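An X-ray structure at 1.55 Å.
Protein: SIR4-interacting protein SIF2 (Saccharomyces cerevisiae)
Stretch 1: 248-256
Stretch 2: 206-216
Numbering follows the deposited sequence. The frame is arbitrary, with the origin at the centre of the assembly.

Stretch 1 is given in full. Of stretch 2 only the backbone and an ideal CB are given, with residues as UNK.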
# COMPACT_ATOMS: atom_id res chain seq x y z
N GLY A 248 10.58 1.53 16.78
CA GLY A 248 9.38 0.72 16.78
C GLY A 248 9.20 0.01 15.45
O GLY A 248 9.96 0.26 14.52
N PRO A 249 8.20 -0.88 15.34
CA PRO A 249 7.95 -1.62 14.10
C PRO A 249 7.87 -0.72 12.87
O PRO A 249 7.42 0.43 12.94
CB PRO A 249 6.63 -2.33 14.39
CG PRO A 249 6.75 -2.63 15.85
CD PRO A 249 7.28 -1.32 16.40
N ILE A 250 8.32 -1.25 11.73
CA ILE A 250 8.32 -0.51 10.47
C ILE A 250 6.99 -0.71 9.76
O ILE A 250 6.64 -1.83 9.37
CB ILE A 250 9.48 -1.00 9.57
CG1 ILE A 250 10.81 -0.87 10.33
CG2 ILE A 250 9.52 -0.19 8.29
CD1 ILE A 250 11.14 0.54 10.79
N SER A 251 6.26 0.38 9.57
CA SER A 251 4.94 0.33 8.94
C SER A 251 4.94 0.64 7.45
O SER A 251 4.02 0.24 6.73
CB SER A 251 4.00 1.29 9.65
OG SER A 251 4.51 2.62 9.62
N VAL A 252 5.96 1.36 6.99
CA VAL A 252 6.03 1.75 5.58
C VAL A 252 7.46 1.79 5.07
O VAL A 252 8.36 2.27 5.76
CB VAL A 252 5.45 3.17 5.36
CG1 VAL A 252 5.47 3.52 3.87
CG2 VAL A 252 4.04 3.27 5.93
N LEU A 253 7.66 1.30 3.85
CA LEU A 253 8.95 1.34 3.18
C LEU A 253 8.65 1.67 1.72
O LEU A 253 8.03 0.87 1.01
CB LEU A 253 9.69 0.01 3.30
CG LEU A 253 10.27 -0.28 4.69
CD1 LEU A 253 10.77 -1.70 4.75
CD2 LEU A 253 11.40 0.70 5.00
N GLU A 254 9.06 2.86 1.29
CA GLU A 254 8.83 3.34 -0.07
C GLU A 254 10.09 3.94 -0.66
O GLU A 254 10.61 4.95 -0.17
CB GLU A 254 7.72 4.39 -0.08
CG GLU A 254 6.33 3.87 0.24
CD GLU A 254 5.73 3.05 -0.88
OE1 GLU A 254 6.35 2.99 -1.97
OE2 GLU A 254 4.65 2.47 -0.68
N PHE A 255 10.59 3.33 -1.73
CA PHE A 255 11.79 3.82 -2.39
C PHE A 255 11.43 4.69 -3.59
O PHE A 255 10.54 4.35 -4.38
CB PHE A 255 12.65 2.64 -2.86
CG PHE A 255 13.96 3.05 -3.47
CD1 PHE A 255 14.97 3.59 -2.67
CD2 PHE A 255 14.19 2.90 -4.83
CE1 PHE A 255 16.20 3.96 -3.23
CE2 PHE A 255 15.40 3.28 -5.40
CZ PHE A 255 16.41 3.81 -4.60
N ASN A 256 12.12 5.81 -3.73
CA ASN A 256 11.92 6.74 -4.83
C ASN A 256 13.09 6.47 -5.79
O ASN A 256 14.24 6.76 -5.48
CB ASN A 256 11.94 8.18 -4.29
CG ASN A 256 11.73 9.23 -5.37
OD1 ASN A 256 11.05 10.24 -5.14
ND2 ASN A 256 12.32 9.02 -6.53
N UNK A 206 7.08 -9.08 19.32
CA UNK A 206 5.95 -8.91 18.43
C UNK A 206 6.37 -8.65 16.99
O UNK A 206 7.49 -8.97 16.59
CB UNK A 206 5.07 -7.76 18.93
N UNK A 207 5.46 -8.06 16.22
CA UNK A 207 5.73 -7.75 14.82
C UNK A 207 6.91 -6.80 14.65
O UNK A 207 7.09 -5.87 15.44
CB UNK A 207 4.48 -7.14 14.17
N UNK A 208 7.71 -7.03 13.62
CA UNK A 208 8.86 -6.19 13.32
C UNK A 208 8.43 -5.11 12.34
O UNK A 208 9.14 -4.12 12.13
CB UNK A 208 10.02 -7.02 12.75
N UNK A 209 7.27 -5.31 11.73
CA UNK A 209 6.78 -4.36 10.74
C UNK A 209 5.89 -5.05 9.73
O UNK A 209 5.74 -6.28 9.77
CB UNK A 209 7.95 -3.67 10.03
N UNK A 210 5.32 -4.28 8.81
CA UNK A 210 4.41 -4.84 7.82
C UNK A 210 4.66 -4.41 6.38
O UNK A 210 3.75 -4.42 5.56
CB UNK A 210 2.98 -4.47 8.20
N UNK A 211 5.90 -4.03 6.07
CA UNK A 211 6.21 -3.63 4.70
C UNK A 211 7.64 -4.04 4.35
O UNK A 211 8.46 -4.28 5.23
CB UNK A 211 6.02 -2.12 4.52
N UNK A 212 7.90 -4.15 3.05
CA UNK A 212 9.22 -4.48 2.51
C UNK A 212 9.34 -3.61 1.25
O UNK A 212 8.35 -3.04 0.81
CB UNK A 212 9.38 -5.97 2.21
N UNK A 213 10.53 -3.52 0.67
CA UNK A 213 10.67 -2.66 -0.51
C UNK A 213 11.95 -2.93 -1.30
O UNK A 213 12.98 -3.25 -0.72
CB UNK A 213 10.64 -1.19 -0.08
N UNK A 214 11.86 -2.79 -2.62
CA UNK A 214 13.03 -2.96 -3.48
C UNK A 214 13.72 -1.60 -3.57
O UNK A 214 13.04 -0.58 -3.71
CB UNK A 214 12.65 -3.49 -4.86
N UNK A 215 15.04 -1.59 -3.50
CA UNK A 215 15.77 -0.32 -3.59
C UNK A 215 16.72 -0.30 -4.78
O UNK A 215 17.48 0.65 -4.97
CB UNK A 215 16.55 -0.07 -2.30
N UNK A 216 16.65 -1.36 -5.58
CA UNK A 216 17.45 -1.50 -6.80
C UNK A 216 16.93 -2.75 -7.50
O UNK A 216 16.12 -3.48 -6.93
CB UNK A 216 18.95 -1.60 -6.50

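The two stretches run in nearly the same direction, 15° apart. They meet most closely at one end, where position 209 forms a single backbone bridge with Ile250.

Position 206 is far from stretch 1. An ideal CB has room, so most residues would fit; it is Gly206.

At position 207 the CB points sideways, 5.3 Å from Pro249 CB. Small or polar residues would suit, among others. It is Ser207. Its OG accepts a hydrogen bond from the N of position 209 (3.1 Å) and so braces the turn locally.

Position 208 points its CB away, so stretch 1 sets little limit on it. It is Leu208. Its backbone does the work: Ile250 N donates to Leu208 O at 3.0 Å, nearly straight at 168°.

Position 209 has phi/psi of 152/177. A CB here would jam against the carbonyl O of the preceding residue and lie 2.4 Å from Ile250 O. Only glycine suits, and it is Gly209.

Position 210 points sideways, with the ideal CB 4.7 Å from Ile250 O. Many side chains would fit. It is Val210. Its N donates to Ile250 O (2.8 Å).

Position 211 points toward stretch 1. The ideal CB is 3.9 Å from Leu253 N, a donor that the backbone of stretch 2 does not meet. A short acceptor such as Asp or Asn would suit. It is Asp211. Its OD2 accepts from Leu253 N at 2.9 Å. Water 1 links the same OD2 to Glu254 OE2, at 2.6 Å from each; water 2 links it to Ser251 O.

Position 212 points away and leaves the choice open. It is Val212, whose CA packs 3.9 Å from Leu253 CD1.

Position 213 points toward stretch 1, its ideal CB 4.8 Å from Phe255 N. That distance calls for a longer acceptor, Glu or Gln. It is Glu213. Its OE2 accepts from Phe255 N at 2.7 Å and 176°. The like-charged Glu254 OE1 is 3.7 Å from Glu213 OE2, and water 3 lies 2.9 Å from Glu213 OE1 and 2.7 Å from Glu254 OE1.

Position 214 points sideways with no atom of stretch 1 within 5.5 Å of its CB, so a large side chain is possible. It is Trp214, whose end leads away.

Position 215, where the chain turns a corner, has its ideal CB 4.0 Å from Phe255 CD1. An apolar residue would suit. It is Val215. Its CA sits over the ring face of Phe255.

Position 216 points away from stretch 1, which leaves most side chains possible. It is Asp216.

Stretch 2 (206-216) GSLGVDVEWVD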
# COMPACT_ATOMS: atom_id res chain seq x y z
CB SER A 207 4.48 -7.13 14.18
OG SER A 207 4.74 -6.72 12.85
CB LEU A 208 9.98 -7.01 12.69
CG LEU A 208 10.57 -8.15 13.51
CD1 LEU A 208 11.70 -8.79 12.71
CD2 LEU A 208 11.09 -7.63 14.84
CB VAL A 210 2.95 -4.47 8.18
CG1 VAL A 210 2.56 -5.12 9.51
CG2 VAL A 210 2.81 -2.95 8.29
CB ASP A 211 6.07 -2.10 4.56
CG ASP A 211 5.68 -1.67 3.15
OD1 ASP A 211 5.53 -2.54 2.27
OD2 ASP A 211 5.51 -0.45 2.93
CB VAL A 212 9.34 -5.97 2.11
CG1 VAL A 212 9.18 -6.86 3.35
CG2 VAL A 212 8.31 -6.32 1.06
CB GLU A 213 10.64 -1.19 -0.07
CG GLU A 213 10.84 -0.17 -1.19
CD GLU A 213 9.64 -0.05 -2.11
OE1 GLU A 213 8.94 -1.06 -2.31
OE2 GLU A 213 9.40 1.06 -2.64
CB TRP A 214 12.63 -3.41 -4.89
CG TRP A 214 12.18 -4.82 -4.98
CD1 TRP A 214 10.91 -5.30 -4.82
CD2 TRP A 214 13.01 -5.97 -5.21
NE1 TRP A 214 10.90 -6.67 -4.94
CE2 TRP A 214 12.17 -7.10 -5.18
CE3 TRP A 214 14.38 -6.14 -5.45
CZ2 TRP A 214 12.66 -8.40 -5.38
CZ3 TRP A 214 14.87 -7.43 -5.64
CH2 TRP A 214 14.01 -8.55 -5.60
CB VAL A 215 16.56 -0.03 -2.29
CG1 VAL A 215 15.60 0.10 -1.12
CG2 VAL A 215 17.58 -1.13 -2.02
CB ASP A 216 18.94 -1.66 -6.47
CG ASP A 216 19.84 -1.20 -7.60
OD1 ASP A 216 19.36 -1.10 -8.75
OD2 ASP A 216 21.04 -0.95 -7.35
O HOH W 1 4.38 0.25 0.66
O HOH W 2 2.91 0.24 4.24
O HOH W 3 6.46 0.41 -2.85
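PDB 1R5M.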